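Cobalamin biosynthesis protein CobN (Mycobacterium tuberculosis, PDB 7C6O) probably acts as the catalytic large subunit of cobaltochelatase, the enzyme that inserts cobalt into the corrin ring during aerobic cobalamin biosynthesis. Local coordinates at residues Pro38-Leu43 with Phe155-Val160; Asp77-Ala82 with Ile100-Ala105; Ser394-Leu399 with Glu416-Asp421; Gly410-Val415 with Gly501-Met506; Trp856-Ala861 with Asp1104-Arg1109. All blocks are in the same frame, centred on the assembly; numbering follows the deposited sequence. Where two conformers were deposited one is given.

Overall arrangement
Five contacts, none bridged by a direct hydrogen bond, illustrate how a large chain is assembled from small, mostly apolar fittings. Interactions 1 and 2 serve opposite faces of the same N-terminal parallel sheet and meet at L43, which touches L79; the first is buried, the second partly open. Interactions 3 and 4 have centres about 10 Å apart and share the surroundings of helix 391-405: interaction 4 buries leucines beside two exposed glycines, whereas interaction 3 sets a valine against backbone at a helix start and an asparagine amide oxygen. Interaction 5, partly buried and about 43 Å from interaction 3 between centres, fits one isoleucine to a helix, while charged groups beside it bind other partners.

Interaction 1: Pro38-Leu43 with Phe155-Val160; sequences PEPTVL and FLCDTV
The sulfur of C157 meets the outer carbons of the P40 ring, and this is the closest approach between 38-43 and 155-160. SG lies 3.7 Å from P40 CG and almost as near to CB and CD, coming in obliquely over one face at the rim farthest from the backbone. With SG anti to the carbonyl carbon (chi1 -72°), the thiol leaves the helix in the direction of the incoming chain. V42, two residues further on, divides its methyls between two helix residues: CG2 stands 4.3 Å from C157 SG, and CG1 lies 4.5 Å from L156 CD1, a looser apolar touch.

A second shell fixes these groups. L156 also rests on I84 and V86 of the neighbouring strand, while P40 is backed by F165 and C157 by T163. The turn carrying those two residues is tied to the helix by D158, whose carboxylate accepts bonds from the backbone N of F165 and G166 and pairs with the T163 hydroxyl. On the helix itself, F155 O takes two donors from opposite faces of its plane, T159 N and T159 OG1, the latter at 2.7 Å. V42 begins strand 42-46, which lies between 62-65 and 84-89, and helix 146-161 covers one face of that sheet: the layering of a parallel alpha/beta/alpha sandwich.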
# COMPACT_ATOMS: atom_id res chain seq x y z
N PRO A 38 -54.39 -12.64 -4.59
CA PRO A 38 -54.17 -11.93 -3.32
C PRO A 38 -55.18 -10.82 -3.06
O PRO A 38 -54.84 -9.65 -3.22
CB PRO A 38 -52.78 -11.34 -3.49
CG PRO A 38 -52.58 -11.23 -4.96
CD PRO A 38 -53.29 -12.41 -5.54
N GLU A 39 -56.39 -11.17 -2.67
CA GLU A 39 -57.34 -10.12 -2.34
C GLU A 39 -57.21 -9.74 -0.86
O GLU A 39 -56.99 -8.56 -0.57
CB GLU A 39 -58.77 -10.53 -2.70
CG GLU A 39 -59.77 -9.38 -2.68
CD GLU A 39 -60.33 -9.11 -1.29
OE1 GLU A 39 -60.93 -10.03 -0.71
OE2 GLU A 39 -60.15 -7.99 -0.78
N PRO A 40 -57.33 -10.67 0.09
CA PRO A 40 -57.22 -10.27 1.50
C PRO A 40 -55.83 -9.74 1.82
O PRO A 40 -54.82 -10.18 1.26
CB PRO A 40 -57.51 -11.57 2.27
CG PRO A 40 -58.19 -12.46 1.29
CD PRO A 40 -57.57 -12.12 -0.02
N THR A 41 -55.78 -8.77 2.73
CA THR A 41 -54.53 -8.13 3.11
C THR A 41 -53.91 -8.87 4.28
O THR A 41 -54.55 -9.02 5.33
CB THR A 41 -54.77 -6.66 3.47
OG1 THR A 41 -55.30 -5.97 2.34
CG2 THR A 41 -53.46 -6.01 3.89
N VAL A 42 -52.68 -9.33 4.11
CA VAL A 42 -51.93 -10.00 5.16
C VAL A 42 -50.83 -9.05 5.62
O VAL A 42 -49.98 -8.63 4.82
CB VAL A 42 -51.34 -11.34 4.69
CG1 VAL A 42 -50.45 -11.94 5.76
CG2 VAL A 42 -52.46 -12.30 4.32
N LEU A 43 -50.84 -8.71 6.91
CA LEU A 43 -49.80 -7.88 7.50
C LEU A 43 -48.69 -8.78 8.03
O LEU A 43 -48.94 -9.65 8.87
CB LEU A 43 -50.38 -7.02 8.62
CG LEU A 43 -49.40 -6.16 9.42
CD1 LEU A 43 -48.68 -5.18 8.51
CD2 LEU A 43 -50.11 -5.43 10.54
N PHE A 155 -51.90 -19.86 1.54
CA PHE A 155 -52.16 -20.83 2.60
C PHE A 155 -52.94 -20.20 3.74
O PHE A 155 -53.92 -20.78 4.24
CB PHE A 155 -50.84 -21.41 3.12
CG PHE A 155 -50.99 -22.19 4.40
CD1 PHE A 155 -51.51 -23.47 4.40
CD2 PHE A 155 -50.61 -21.62 5.61
CE1 PHE A 155 -51.66 -24.18 5.57
CE2 PHE A 155 -50.76 -22.32 6.80
CZ PHE A 155 -51.28 -23.61 6.78
N LEU A 156 -52.53 -19.01 4.17
CA LEU A 156 -53.21 -18.37 5.30
C LEU A 156 -54.62 -17.94 4.93
O LEU A 156 -55.55 -18.12 5.73
CB LEU A 156 -52.39 -17.18 5.79
CG LEU A 156 -51.07 -17.56 6.45
CD1 LEU A 156 -50.28 -16.31 6.76
CD2 LEU A 156 -51.35 -18.36 7.72
N CYS A 157 -54.80 -17.37 3.74
CA CYS A 157 -56.13 -16.96 3.31
C CYS A 157 -57.08 -18.15 3.23
O CYS A 157 -58.18 -18.11 3.79
CB CYS A 157 -56.04 -16.25 1.95
SG CYS A 157 -55.32 -14.60 2.03
N ASP A 158 -56.66 -19.22 2.56
CA ASP A 158 -57.53 -20.39 2.41
C ASP A 158 -57.80 -21.06 3.76
O ASP A 158 -58.91 -21.55 4.00
CB ASP A 158 -56.92 -21.39 1.44
CG ASP A 158 -56.96 -20.91 -0.00
OD1 ASP A 158 -57.34 -19.74 -0.23
OD2 ASP A 158 -56.61 -21.71 -0.90
N THR A 159 -56.79 -21.10 4.63
CA THR A 159 -56.95 -21.79 5.91
C THR A 159 -57.79 -20.97 6.88
O THR A 159 -58.70 -21.50 7.53
CB THR A 159 -55.58 -22.09 6.52
OG1 THR A 159 -54.85 -22.95 5.65
CG2 THR A 159 -55.74 -22.76 7.88
N VAL A 160 -57.50 -19.67 7.00
CA VAL A 160 -58.14 -18.83 8.00
C VAL A 160 -59.45 -18.25 7.50
O VAL A 160 -60.46 -18.27 8.21
CB VAL A 160 -57.16 -17.71 8.45
CG1 VAL A 160 -57.84 -16.78 9.44
CG2 VAL A 160 -55.90 -18.32 9.05

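Interaction 2: Asp77-Ala82 with Ile100-Ala105; sequences DLLAEA and IDTVIA
L79 and V103 are the residues whose backbones come nearest, with their CA atoms 7.4 Å apart. The two segments differ in shape at this point. Residues 100-105 are helical throughout, whereas 77-82 leaves its helix through a type I turn from L79 to A82, in which A82 N donates to L79 O at 3.2 Å. L79 is the first residue of this turn, which leads toward strand 84-89.

Its side chain bridges the gap alone. CG is anti to the carbonyl carbon (chi1 -73°), and both methyls arrive at V103 CG2, with CD2 the nearer at 3.9 Å. CD1 also reaches the neighbouring residue, lying 4.1 Å from T102 CG2. The leucine and valine side chains meet at about a right angle. Helices 72-79 and 97-105 are thus neighbours on one face of the parallel sheet, and 97-105 is the connecting helix of a beta-alpha-beta crossover between the adjacent strands 84-89 and 110-114.

V85 lies beneath both L79 and V103; L43 supports the leucine, and I87 and A110 the valine. T102 divides its chemistry by branch. Its OG1 is hydrogen-bonded to S98 O one turn earlier in its own helix, and its CG2, anti to the backbone N, is the branch that meets L79 at the partly exposed margin of the contact.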
# COMPACT_ATOMS: atom_id res chain seq x y z
N ASP A 77 -52.28 1.59 12.92
CA ASP A 77 -52.64 1.98 11.56
C ASP A 77 -52.53 0.81 10.59
O ASP A 77 -53.42 0.59 9.76
CB ASP A 77 -51.77 3.15 11.09
CG ASP A 77 -52.21 4.49 11.66
OD1 ASP A 77 -53.24 4.53 12.37
OD2 ASP A 77 -51.52 5.50 11.40
N LEU A 78 -51.44 0.05 10.69
CA LEU A 78 -51.29 -1.12 9.82
C LEU A 78 -52.32 -2.19 10.15
O LEU A 78 -52.83 -2.87 9.24
CB LEU A 78 -49.87 -1.69 9.96
CG LEU A 78 -48.77 -0.88 9.27
CD1 LEU A 78 -47.41 -1.36 9.74
CD2 LEU A 78 -48.91 -1.02 7.76
N LEU A 79 -52.65 -2.36 11.43
CA LEU A 79 -53.61 -3.39 11.82
C LEU A 79 -55.00 -3.12 11.27
O LEU A 79 -55.75 -4.06 10.98
CB LEU A 79 -53.66 -3.51 13.35
CG LEU A 79 -52.47 -4.16 14.03
CD1 LEU A 79 -52.56 -4.00 15.54
CD2 LEU A 79 -52.38 -5.63 13.65
N ALA A 80 -55.36 -1.84 11.11
CA ALA A 80 -56.68 -1.50 10.59
C ALA A 80 -56.88 -1.99 9.16
O ALA A 80 -58.03 -2.14 8.73
CB ALA A 80 -56.89 0.01 10.66
N GLU A 81 -55.80 -2.24 8.43
CA GLU A 81 -55.89 -2.67 7.04
C GLU A 81 -55.75 -4.17 6.86
O GLU A 81 -55.82 -4.65 5.72
CB GLU A 81 -54.82 -1.96 6.20
CG GLU A 81 -54.91 -0.44 6.20
CD GLU A 81 -53.89 0.20 5.29
OE1 GLU A 81 -53.09 -0.54 4.68
OE2 GLU A 81 -53.89 1.45 5.18
N ALA A 82 -55.58 -4.93 7.94
CA ALA A 82 -55.18 -6.33 7.84
C ALA A 82 -56.36 -7.27 8.07
O ALA A 82 -57.19 -7.04 8.95
CB ALA A 82 -54.07 -6.64 8.86
N ILE A 100 -47.24 -7.75 20.48
CA ILE A 100 -48.04 -8.97 20.38
C ILE A 100 -49.37 -8.81 21.10
O ILE A 100 -50.42 -9.17 20.57
CB ILE A 100 -47.24 -10.18 20.90
CG1 ILE A 100 -46.05 -10.47 19.98
CG2 ILE A 100 -48.14 -11.39 21.04
CD1 ILE A 100 -45.14 -11.58 20.48
N ASP A 101 -49.35 -8.25 22.32
CA ASP A 101 -50.59 -8.06 23.06
C ASP A 101 -51.55 -7.15 22.30
O ASP A 101 -52.77 -7.37 22.31
CB ASP A 101 -50.30 -7.49 24.45
CG ASP A 101 -49.67 -8.50 25.38
OD1 ASP A 101 -49.77 -9.71 25.09
OD2 ASP A 101 -49.07 -8.09 26.39
N THR A 102 -51.03 -6.12 21.63
CA THR A 102 -51.88 -5.21 20.88
C THR A 102 -52.55 -5.93 19.71
O THR A 102 -53.75 -5.74 19.46
CB THR A 102 -51.06 -4.02 20.37
OG1 THR A 102 -50.59 -3.26 21.49
CG2 THR A 102 -51.90 -3.13 19.47
N VAL A 103 -51.80 -6.76 18.99
CA VAL A 103 -52.36 -7.49 17.86
C VAL A 103 -53.45 -8.44 18.33
O VAL A 103 -54.55 -8.49 17.76
CB VAL A 103 -51.25 -8.23 17.09
CG1 VAL A 103 -51.85 -9.12 16.01
CG2 VAL A 103 -50.29 -7.23 16.48
N ILE A 104 -53.17 -9.19 19.39
CA ILE A 104 -54.14 -10.17 19.89
C ILE A 104 -55.40 -9.48 20.40
O ILE A 104 -56.52 -9.94 20.14
CB ILE A 104 -53.48 -11.05 20.98
CG1 ILE A 104 -52.44 -11.98 20.35
CG2 ILE A 104 -54.54 -11.84 21.74
CD1 ILE A 104 -51.65 -12.78 21.34
N ALA A 105 -55.24 -8.36 21.10
CA ALA A 105 -56.40 -7.64 21.62
C ALA A 105 -57.27 -7.06 20.51
O ALA A 105 -58.46 -6.82 20.74
CB ALA A 105 -55.95 -6.52 22.56

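Interaction 3: Ser394-Leu399 with Glu416-Asp421; sequences SAVALL and ESNDGD
A helix N-terminus with its capping residue, D419, is set against the side of an earlier helix through V396. Helix 391-405 packs on strand 369-373 of the mixed sheet and, on another side, receives the loop that turns into helix 420-431. The two backbones approach closely, with V396 CA only 6.0 Å from G420 CA.

V396 works as a two-pronged wedge. Its CG2, anti to the carbonyl carbon, rests 3.7 Å from G420 CA and also neighbours the D419 carbonyl oxygen at 4.1 Å, so this methyl packs on the first backbone atoms of the new helix. Its CG1, anti to the backbone N (chi1 166°), points instead to the preceding loop and lies 3.6 Å from N418 OD1. The valine and asparagine side chains cross at about a right angle. That amide oxygen has its polar partner in Q400 NE2, so the valine methyl brushes past an acceptor already engaged.

L423 of the new helix also packs on V396. D419 turns its CB away from 394-399, and its OD1 makes a weak hydrogen bond to A422 N. The backbone of the capping residue is tied to the preceding loop as well, through a probable hydrogen bond between D419 N and G414 O.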
# COMPACT_ATOMS: atom_id res chain seq x y z
N SER A 394 16.19 -7.81 -15.59
CA SER A 394 14.92 -8.50 -15.36
C SER A 394 14.09 -8.56 -16.63
O SER A 394 13.45 -9.58 -16.92
CB SER A 394 14.14 -7.82 -14.24
OG SER A 394 14.85 -7.85 -13.02
N ALA A 395 14.07 -7.47 -17.40
CA ALA A 395 13.35 -7.47 -18.67
C ALA A 395 13.94 -8.48 -19.64
O ALA A 395 13.20 -9.21 -20.31
CB ALA A 395 13.37 -6.06 -19.28
N VAL A 396 15.27 -8.54 -19.74
CA VAL A 396 15.91 -9.52 -20.61
C VAL A 396 15.52 -10.93 -20.19
O VAL A 396 15.12 -11.76 -21.01
CB VAL A 396 17.44 -9.33 -20.61
CG1 VAL A 396 18.13 -10.54 -21.24
CG2 VAL A 396 17.82 -8.06 -21.36
N ALA A 397 15.63 -11.22 -18.89
CA ALA A 397 15.33 -12.56 -18.40
C ALA A 397 13.87 -12.92 -18.64
O ALA A 397 13.54 -14.07 -18.96
CB ALA A 397 15.67 -12.67 -16.92
N LEU A 398 12.97 -11.94 -18.50
CA LEU A 398 11.56 -12.19 -18.77
C LEU A 398 11.33 -12.46 -20.25
O LEU A 398 10.63 -13.41 -20.62
CB LEU A 398 10.71 -11.01 -18.30
CG LEU A 398 9.23 -11.07 -18.69
CD1 LEU A 398 8.55 -12.26 -18.03
CD2 LEU A 398 8.51 -9.78 -18.32
N LEU A 399 11.92 -11.64 -21.12
CA LEU A 399 11.74 -11.82 -22.56
C LEU A 399 12.33 -13.15 -23.03
O LEU A 399 11.76 -13.82 -23.90
CB LEU A 399 12.37 -10.65 -23.31
CG LEU A 399 11.68 -9.31 -23.02
CD1 LEU A 399 12.41 -8.13 -23.64
CD2 LEU A 399 10.25 -9.36 -23.50
N GLU A 416 18.66 -11.72 -27.31
CA GLU A 416 19.49 -12.82 -27.79
C GLU A 416 20.90 -12.75 -27.20
O GLU A 416 21.45 -13.77 -26.78
CB GLU A 416 19.54 -12.81 -29.31
CG GLU A 416 20.45 -13.87 -29.90
CD GLU A 416 20.02 -15.27 -29.53
OE1 GLU A 416 18.81 -15.56 -29.60
OE2 GLU A 416 20.90 -16.08 -29.15
N SER A 417 21.49 -11.55 -27.17
CA SER A 417 22.85 -11.39 -26.68
C SER A 417 22.94 -11.28 -25.16
O SER A 417 24.05 -11.10 -24.65
CB SER A 417 23.49 -10.15 -27.32
OG SER A 417 22.79 -8.97 -26.99
N ASN A 418 21.82 -11.39 -24.45
CA ASN A 418 21.79 -11.37 -22.98
C ASN A 418 22.46 -10.10 -22.44
O ASN A 418 23.40 -10.15 -21.64
CB ASN A 418 22.44 -12.63 -22.41
CG ASN A 418 22.09 -12.85 -20.95
OD1 ASN A 418 20.98 -12.57 -20.51
ND2 ASN A 418 23.06 -13.34 -20.18
N ASP A 419 21.95 -8.95 -22.88
CA ASP A 419 22.60 -7.66 -22.62
C ASP A 419 21.52 -6.64 -22.25
O ASP A 419 20.88 -6.07 -23.13
CB ASP A 419 23.40 -7.21 -23.84
CG ASP A 419 24.16 -5.92 -23.61
OD1 ASP A 419 24.05 -5.33 -22.51
OD2 ASP A 419 24.86 -5.48 -24.54
N GLY A 420 21.35 -6.41 -20.95
CA GLY A 420 20.34 -5.46 -20.50
C GLY A 420 20.60 -4.04 -20.98
O GLY A 420 19.67 -3.30 -21.29
N ASP A 421 21.88 -3.64 -21.05
CA ASP A 421 22.20 -2.31 -21.54
C ASP A 421 21.74 -2.12 -22.98
O ASP A 421 21.20 -1.07 -23.33
CB ASP A 421 23.71 -2.05 -21.43
CG ASP A 421 24.15 -1.73 -20.02
OD1 ASP A 421 23.31 -1.78 -19.10
OD2 ASP A 421 25.35 -1.41 -19.84

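Interaction 4: Gly410-Val415 with Gly501-Met506; sequences GDLPGV and GNLVLM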
# COMPACT_ATOMS: atom_id res chain seq x y z
N GLY A 410 10.19 -11.27 -31.24
CA GLY A 410 10.94 -10.56 -32.26
C GLY A 410 12.44 -10.66 -32.04
O GLY A 410 12.95 -11.63 -31.47
N ASP A 411 13.16 -9.64 -32.49
CA ASP A 411 14.61 -9.61 -32.34
C ASP A 411 15.03 -8.36 -31.58
O ASP A 411 15.72 -7.49 -32.12
CB ASP A 411 15.30 -9.68 -33.70
CG ASP A 411 16.80 -9.79 -33.59
OD1 ASP A 411 17.28 -10.54 -32.72
OD2 ASP A 411 17.50 -9.14 -34.39
N LEU A 412 14.60 -8.25 -30.32
CA LEU A 412 14.94 -7.09 -29.52
C LEU A 412 16.43 -7.12 -29.17
O LEU A 412 16.96 -8.17 -28.80
CB LEU A 412 14.10 -7.06 -28.25
CG LEU A 412 12.61 -6.81 -28.48
CD1 LEU A 412 11.79 -7.24 -27.28
CD2 LEU A 412 12.38 -5.34 -28.79
N PRO A 413 17.12 -5.99 -29.27
CA PRO A 413 18.54 -5.96 -28.90
C PRO A 413 18.71 -6.34 -27.43
O PRO A 413 17.91 -5.96 -26.58
CB PRO A 413 18.95 -4.50 -29.15
CG PRO A 413 17.91 -3.97 -30.10
CD PRO A 413 16.64 -4.67 -29.73
N GLY A 414 19.75 -7.13 -27.16
CA GLY A 414 20.06 -7.55 -25.82
C GLY A 414 19.34 -8.79 -25.35
O GLY A 414 19.77 -9.41 -24.37
N VAL A 415 18.24 -9.18 -26.00
CA VAL A 415 17.54 -10.39 -25.60
C VAL A 415 18.34 -11.62 -26.01
O VAL A 415 18.68 -12.47 -25.19
CB VAL A 415 16.12 -10.42 -26.18
CG1 VAL A 415 15.45 -11.76 -25.88
CG2 VAL A 415 15.30 -9.27 -25.63
N GLY A 501 7.80 -8.50 -32.95
CA GLY A 501 6.94 -9.67 -32.87
C GLY A 501 5.57 -9.30 -32.33
O GLY A 501 4.92 -8.37 -32.83
N ASN A 502 5.13 -10.02 -31.31
CA ASN A 502 3.86 -9.73 -30.65
C ASN A 502 4.05 -8.91 -29.38
O ASN A 502 3.17 -8.89 -28.52
CB ASN A 502 3.11 -11.02 -30.33
CG ASN A 502 2.45 -11.62 -31.56
OD1 ASN A 502 2.18 -10.92 -32.53
ND2 ASN A 502 2.20 -12.92 -31.52
N LEU A 503 5.18 -8.23 -29.26
CA LEU A 503 5.52 -7.47 -28.07
C LEU A 503 5.66 -5.99 -28.41
O LEU A 503 6.08 -5.63 -29.51
CB LEU A 503 6.83 -7.96 -27.45
CG LEU A 503 6.79 -9.00 -26.34
CD1 LEU A 503 5.82 -10.12 -26.64
CD2 LEU A 503 8.17 -9.56 -26.21
N VAL A 504 5.32 -5.14 -27.45
CA VAL A 504 5.64 -3.72 -27.52
C VAL A 504 6.27 -3.32 -26.19
O VAL A 504 5.74 -3.64 -25.12
CB VAL A 504 4.41 -2.85 -27.85
CG1 VAL A 504 3.30 -3.05 -26.84
CG2 VAL A 504 4.81 -1.39 -27.93
N LEU A 505 7.42 -2.67 -26.26
CA LEU A 505 8.08 -2.10 -25.10
C LEU A 505 7.89 -0.59 -25.16
O LEU A 505 8.23 0.04 -26.17
CB LEU A 505 9.57 -2.47 -25.06
CG LEU A 505 9.92 -3.82 -24.44
CD1 LEU A 505 9.36 -4.99 -25.26
CD2 LEU A 505 11.43 -3.96 -24.27
N MET A 506 7.33 -0.02 -24.10
CA MET A 506 6.96 1.39 -24.10
C MET A 506 7.38 2.03 -22.79
O MET A 506 7.20 1.44 -21.71
CB MET A 506 5.44 1.55 -24.30
CG MET A 506 4.96 3.00 -24.33
SD MET A 506 3.17 3.15 -24.51
CE MET A 506 2.96 2.61 -26.20
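L412 carries the apolar part of this contact, its CB directed at L503 and L505 on the strand opposite. From CB the chain turns so that CG is anti to the carbonyl carbon (chi1 -67°), which carries the branch point toward the sheet; neither CB nor CG itself comes within touching distance of the strand. The work is done at the end. CD1 meets L505 CD1 at 3.9 Å, the two leucines reaching for one another tip to tip, and the same methyl stands 4.4 Å from L503 CD2, a lighter touch. One branch thus bridges the two residues that project from this face of the strand, while V504 between them points the other way. L498 and A500 of the adjoining strand, together with L399 of helix 391-405, also pack against L412.

Strands 492-500 and 503-507 form a beta hairpin in the mixed sheet, and G501 and N502 make its tight turn, with backbone angles close to those of type II'. The loop from helix 391-405 lies against this hairpin. At its exposed end the meeting is of bare backbone: G410 CA is 3.8 Å from G501 N, and the two CA atoms are 4.1 Å apart. Both residues are glycines of positive phi, and having no side chains they let the main chains come this near.

Interaction 5: Trp856-Ala861 with Asp1104-Arg1109; sequences WEAGVA and DAIRTR
Segment 1104-1109 meets A858 and A861 through a single residue, I1106. Just before it, A1105 contributes its carbonyl oxygen, which accepts a bond from R1107 NE further along.

I1106 then turns its CB toward the helix. CG1 is anti to the carbonyl carbon (chi1 -77°), and the extended branch lays CD1 between two alanines one turn apart, 3.7 Å from A858 CB and 3.7 Å from A861 CB. CD1 also sits 3.2 Å from A858 O, a tight approach of a methyl to a helix carbonyl. The other branch, CG2, takes the backbone of A861, lying 4.0 Å from its O. Small side chains on this side of the helix let the isoleucine come so near its main chain.

At R1107 the chain enters the edge strand 1107-1110, paired antiparallel with 1094-1099 in a mixed sheet that also contains 880-885, the strand following this helix. R1107 directs its CB away from 856-861, and its side chain folds back so that NE donates to A1105 O at 2.9 Å, bent to 143° and tilted from both the guanidinium and the carbonyl planes. T1108 returns to the helix side, where OG1 hydrogen-bonds to S865 OG. R1109 brings NH2 over one face of the R1107 guanidinium, 3.6 Å above its plane. Both arginines form salt bridges with D1099 OD2, and R1109 has a second carboxylate partner in E1114.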
# COMPACT_ATOMS: atom_id res chain seq x y z
N TRP A 856 2.43 -0.81 19.13
CA TRP A 856 2.27 0.10 20.25
C TRP A 856 3.56 0.19 21.07
O TRP A 856 3.97 1.28 21.47
CB TRP A 856 1.10 -0.33 21.13
CG TRP A 856 1.00 0.43 22.42
CD1 TRP A 856 1.15 -0.08 23.68
CD2 TRP A 856 0.75 1.83 22.57
NE1 TRP A 856 1.00 0.92 24.61
CE2 TRP A 856 0.75 2.10 23.96
CE3 TRP A 856 0.52 2.88 21.68
CZ2 TRP A 856 0.53 3.38 24.47
CZ3 TRP A 856 0.30 4.15 22.19
CH2 TRP A 856 0.31 4.39 23.57
N GLU A 857 4.18 -0.96 21.34
CA GLU A 857 5.45 -0.96 22.06
C GLU A 857 6.50 -0.15 21.32
O GLU A 857 7.23 0.64 21.93
CB GLU A 857 5.95 -2.40 22.26
CG GLU A 857 5.02 -3.30 23.04
CD GLU A 857 5.67 -4.63 23.37
OE1 GLU A 857 6.91 -4.69 23.44
OE2 GLU A 857 4.94 -5.63 23.55
N ALA A 858 6.58 -0.32 20.00
CA ALA A 858 7.57 0.41 19.21
C ALA A 858 7.28 1.90 19.19
O ALA A 858 8.19 2.72 19.33
CB ALA A 858 7.63 -0.15 17.79
N GLY A 859 6.01 2.28 19.02
CA GLY A 859 5.66 3.69 18.99
C GLY A 859 5.97 4.40 20.29
O GLY A 859 6.43 5.54 20.29
N VAL A 860 5.72 3.73 21.42
CA VAL A 860 6.08 4.30 22.72
C VAL A 860 7.59 4.50 22.80
O VAL A 860 8.07 5.54 23.27
CB VAL A 860 5.56 3.40 23.86
CG1 VAL A 860 6.15 3.85 25.19
CG2 VAL A 860 4.04 3.43 23.91
N ALA A 861 8.36 3.51 22.35
CA ALA A 861 9.81 3.64 22.35
C ALA A 861 10.27 4.75 21.41
O ALA A 861 11.19 5.50 21.74
CB ALA A 861 10.46 2.30 21.96
N ASP A 1104 13.46 -3.93 18.69
CA ASP A 1104 14.04 -4.14 20.01
C ASP A 1104 15.26 -3.27 20.26
O ASP A 1104 15.92 -3.44 21.29
CB ASP A 1104 14.40 -5.62 20.19
CG ASP A 1104 15.14 -6.20 19.00
OD1 ASP A 1104 15.40 -5.45 18.03
OD2 ASP A 1104 15.46 -7.41 19.04
N ALA A 1105 15.57 -2.35 19.36
CA ALA A 1105 16.67 -1.42 19.53
C ALA A 1105 16.32 -0.11 18.83
O ALA A 1105 17.00 0.36 17.92
CB ALA A 1105 17.98 -2.01 19.00
N ILE A 1106 15.23 0.53 19.27
CA ILE A 1106 14.81 1.78 18.65
C ILE A 1106 15.73 2.90 19.09
O ILE A 1106 16.04 3.05 20.28
CB ILE A 1106 13.34 2.07 19.00
CG1 ILE A 1106 12.43 1.20 18.14
CG2 ILE A 1106 13.02 3.54 18.80
CD1 ILE A 1106 10.97 1.35 18.45
N ARG A 1107 16.21 3.68 18.12
CA ARG A 1107 17.14 4.77 18.36
C ARG A 1107 16.69 6.00 17.59
O ARG A 1107 16.01 5.90 16.57
CB ARG A 1107 18.57 4.39 17.93
CG ARG A 1107 19.19 3.25 18.73
CD ARG A 1107 20.12 2.42 17.85
NE ARG A 1107 19.38 1.69 16.83
CZ ARG A 1107 19.92 1.18 15.72
NH1 ARG A 1107 21.22 1.33 15.49
NH2 ARG A 1107 19.16 0.53 14.85
N THR A 1108 17.08 7.17 18.10
CA THR A 1108 16.80 8.44 17.46
C THR A 1108 18.12 9.15 17.17
O THR A 1108 19.02 9.17 18.02
CB THR A 1108 15.91 9.33 18.34
OG1 THR A 1108 14.66 8.67 18.57
CG2 THR A 1108 15.63 10.67 17.66
N ARG A 1109 18.24 9.70 15.97
CA ARG A 1109 19.40 10.51 15.62
C ARG A 1109 18.93 11.71 14.81
O ARG A 1109 17.80 11.75 14.32
CB ARG A 1109 20.44 9.68 14.85
CG ARG A 1109 19.96 9.10 13.54
CD ARG A 1109 21.01 8.15 12.96
NE ARG A 1109 21.14 6.93 13.75
CZ ARG A 1109 20.54 5.77 13.45
NH1 ARG A 1109 19.79 5.67 12.37
NH2 ARG A 1109 20.71 4.72 14.24